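Local structure of TonB-dependent siderophore receptor (Pseudomonas aeruginosa 39016, 5NEC) at residues G157-G162 with D177-F182. The protein is an outer-membrane receptor that probably binds ferric siderophores and imports them through its barrel with energy relayed by TonB. Numbering follows the deposited sequence.
Sequences GNFIDG and DLNQEF
Phe159 pairs with Asn179, and Asp161 with Asp177, through two backbone hydrogen bonds each, the straightest from Asn179 N to Phe159 O (2.9 Å, 177°). Between them Ile160 and Leu178 form a non-hydrogen-bonded pair on the opposite face, where Ile160 CG2 lightly touches Leu178 CD1 (4.3 Å), apolar side chains consistent with a membrane barrel's outer surface. Before the strand, side chains replace the backbone pairing. Asn158 OD1 accepts a hydrogen bond from Glu181 N (2.9 Å), which lies above the carbonyl plane, and the extended Glu181 chain brings OE2 to accept another from Gly157 N (3.0 Å). Glycine fits there because its phi of 115° would jam a CB against the preceding carbonyl O. Phe159 makes a CH-pi contact: chi1 of 61° sets CG between backbone N and carbonyl carbon, and Asn179 CB lies over one ring face, 3.6 Å from the centroid. The Asn179 amide, nearly parallel to the ring, donates from ND2 to Lys155 O and, weakly, to Gly157 O. Asp177, buried on this face, has its carboxylate held by salt bridges to Arg190 and Lys152, which probably stabilise its charge. Antiparallel strands 159-167 and 172-182 form the first hairpin of the TonB-dependent receptor barrel, which strand 724-733 closes against 159-167.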
ATOM      1  N   GLY A 157      12.299  26.615   5.439  1.00 66.73           N
ATOM      2  CA  GLY A 157      11.496  27.188   4.349  1.00 67.27           C
ATOM      3  C   GLY A 157      10.191  27.767   4.868  1.00 67.86           C
ATOM      4  O   GLY A 157       9.729  27.403   5.953  1.00 72.51           O
ATOM      5  N   ASN A 158       9.622  28.701   4.118  1.00 66.80           N
ATOM      6  CA  ASN A 158       8.290  29.211   4.394  1.00 66.72           C
ATOM      7  C   ASN A 158       7.461  29.021   3.125  1.00 67.65           C
ATOM      8  O   ASN A 158       7.821  29.558   2.066  1.00 66.58           O
ATOM      9  CB  ASN A 158       8.329  30.677   4.806  1.00 66.63           C
ATOM     10  CG  ASN A 158       8.946  30.877   6.171  1.00 67.72           C
ATOM     11  OD1 ASN A 158       8.302  30.664   7.192  1.00 68.27           O
ATOM     12  ND2 ASN A 158      10.206  31.286   6.198  1.00 70.60           N
ATOM     13  N   PHE A 159       6.390  28.228   3.225  1.00 65.79           N
ATOM     14  CA  PHE A 159       5.464  28.056   2.115  1.00 66.32           C
ATOM     15  C   PHE A 159       4.039  27.789   2.572  1.00 66.15           C
ATOM     16  O   PHE A 159       3.798  27.353   3.685  1.00 65.98           O
ATOM     17  CB  PHE A 159       5.950  26.969   1.127  1.00 67.72           C
ATOM     18  CG  PHE A 159       6.106  25.583   1.724  1.00 67.59           C
ATOM     19  CD1 PHE A 159       5.006  24.730   1.854  1.00 67.85           C
ATOM     20  CD2 PHE A 159       7.355  25.111   2.113  1.00 67.73           C
ATOM     21  CE1 PHE A 159       5.151  23.450   2.387  1.00 66.38           C
ATOM     22  CE2 PHE A 159       7.503  23.839   2.649  1.00 67.80           C
ATOM     23  CZ  PHE A 159       6.397  23.006   2.791  1.00 68.13           C
ATOM     24  N   ILE A 160       3.102  28.092   1.690  1.00 65.50           N
ATOM     25  CA  ILE A 160       1.695  27.795   1.880  1.00 65.18           C
ATOM     26  C   ILE A 160       1.274  27.192   0.555  1.00 65.05           C
ATOM     27  O   ILE A 160       1.368  27.865  -0.469  1.00 62.67           O
ATOM     28  CB  ILE A 160       0.863  29.060   2.197  1.00 66.20           C
ATOM     29  CG1 ILE A 160       1.547  29.899   3.290  1.00 68.11           C
ATOM     30  CG2 ILE A 160      -0.545  28.672   2.634  1.00 65.79           C
ATOM     31  CD1 ILE A 160       0.776  31.140   3.731  1.00 69.40           C
ATOM     32  N   ASP A 161       0.891  25.914   0.569  1.00 64.47           N
ATOM     33  CA  ASP A 161       0.356  25.222  -0.620  1.00 66.35           C
ATOM     34  C   ASP A 161      -1.071  24.792  -0.364  1.00 63.70           C
ATOM     35  O   ASP A 161      -1.482  24.608   0.771  1.00 65.06           O
ATOM     36  CB  ASP A 161       1.180  23.987  -1.000  1.00 67.77           C
ATOM     37  CG  ASP A 161       2.618  24.320  -1.360  1.00 71.69           C
ATOM     38  OD1 ASP A 161       3.021  25.512  -1.269  1.00 76.00           O
ATOM     39  OD2 ASP A 161       3.346  23.374  -1.752  1.00 74.00           O
ATOM     40  N   GLY A 162      -1.826  24.632  -1.429  1.00 61.51           N
ATOM     41  CA  GLY A 162      -3.209  24.264  -1.279  1.00 60.78           C
ATOM     42  C   GLY A 162      -3.789  23.905  -2.610  1.00 59.53           C
ATOM     43  O   GLY A 162      -3.287  24.348  -3.642  1.00 56.77           O
ATOM     44  N   ASP A 177      -1.287  22.748   2.862  1.00 60.57           N
ATOM     45  CA  ASP A 177       0.049  22.309   3.319  1.00 61.48           C
ATOM     46  C   ASP A 177       0.870  23.578   3.617  1.00 62.66           C
ATOM     47  O   ASP A 177       1.469  24.181   2.724  1.00 62.28           O
ATOM     48  CB  ASP A 177       0.722  21.407   2.262  1.00 61.70           C
ATOM     49  CG  ASP A 177       2.058  20.788   2.731  1.00 63.54           C
ATOM     50  OD1 ASP A 177       2.429  20.867   3.927  1.00 66.03           O
ATOM     51  OD2 ASP A 177       2.763  20.192   1.877  1.00 62.67           O
ATOM     52  N   LEU A 178       0.851  23.970   4.891  1.00 62.23           N
ATOM     53  CA  LEU A 178       1.467  25.197   5.397  1.00 61.54           C
ATOM     54  C   LEU A 178       2.696  24.865   6.230  1.00 59.67           C
ATOM     55  O   LEU A 178       2.584  24.052   7.127  1.00 59.55           O
ATOM     56  CB  LEU A 178       0.443  25.918   6.267  1.00 61.47           C
ATOM     57  CG  LEU A 178       0.921  27.162   7.005  1.00 62.73           C
ATOM     58  CD1 LEU A 178      -0.142  28.234   6.942  1.00 64.50           C
ATOM     59  CD2 LEU A 178       1.311  26.866   8.451  1.00 64.22           C
ATOM     60  N   ASN A 179       3.837  25.507   5.947  1.00 60.07           N
ATOM     61  CA  ASN A 179       5.103  25.302   6.681  1.00 60.78           C
ATOM     62  C   ASN A 179       5.762  26.662   6.997  1.00 63.53           C
ATOM     63  O   ASN A 179       6.143  27.390   6.088  1.00 64.32           O
ATOM     64  CB  ASN A 179       6.049  24.397   5.871  1.00 60.09           C
ATOM     65  CG  ASN A 179       7.335  24.049   6.627  1.00 61.81           C
ATOM     66  OD1 ASN A 179       7.484  22.948   7.175  1.00 59.94           O
ATOM     67  ND2 ASN A 179       8.283  24.992   6.652  1.00 62.84           N
ATOM     68  N   GLN A 180       5.909  26.981   8.286  1.00 65.38           N
ATOM     69  CA  GLN A 180       6.384  28.294   8.757  1.00 65.91           C
ATOM     70  C   GLN A 180       7.544  28.160   9.740  1.00 64.33           C
ATOM     71  O   GLN A 180       7.427  27.460  10.737  1.00 60.91           O
ATOM     72  CB  GLN A 180       5.243  29.021   9.469  1.00 68.94           C
ATOM     73  CG  GLN A 180       5.337  30.540   9.504  1.00 73.08           C
ATOM     74  CD  GLN A 180       4.306  31.220   8.611  1.00 77.15           C
ATOM     75  OE1 GLN A 180       3.123  30.850   8.590  1.00 80.40           O
ATOM     76  NE2 GLN A 180       4.747  32.227   7.877  1.00 80.18           N
ATOM     77  N   GLU A 181       8.657  28.847   9.470  1.00 64.41           N
ATOM     78  CA  GLU A 181       9.746  28.951  10.458  1.00 62.25           C
ATOM     79  C   GLU A 181       9.344  29.831  11.645  1.00 59.18           C
ATOM     80  O   GLU A 181       8.515  30.732  11.512  1.00 57.41           O
ATOM     81  CB  GLU A 181      11.018  29.491   9.824  1.00 63.69           C
ATOM     82  CG  GLU A 181      11.665  28.536   8.835  1.00 65.67           C
ATOM     83  CD  GLU A 181      13.008  29.038   8.291  1.00 68.86           C
ATOM     84  OE1 GLU A 181      13.423  30.169   8.621  1.00 70.41           O
ATOM     85  OE2 GLU A 181      13.654  28.289   7.510  1.00 71.02           O
ATOM     86  N   PHE A 182       9.906  29.523  12.807  1.00 58.05           N
ATOM     87  CA  PHE A 182       9.813  30.378  13.995  1.00 58.73           C
ATOM     88  C   PHE A 182      11.062  30.159  14.880  1.00 57.96           C
ATOM     89  O   PHE A 182      11.972  29.414  14.485  1.00 55.15           O
ATOM     90  CB  PHE A 182       8.477  30.169  14.734  1.00 59.98           C
ATOM     91  CG  PHE A 182       8.340  28.824  15.422  1.00 61.84           C
ATOM     92  CD1 PHE A 182       8.120  27.657  14.696  1.00 63.32           C
ATOM     93  CD2 PHE A 182       8.403  28.728  16.812  1.00 62.98           C
ATOM     94  CE1 PHE A 182       7.993  26.434  15.346  1.00 65.05           C
ATOM     95  CE2 PHE A 182       8.281  27.505  17.455  1.00 63.39           C
ATOM     96  CZ  PHE A 182       8.071  26.362  16.721  1.00 63.54           C
TER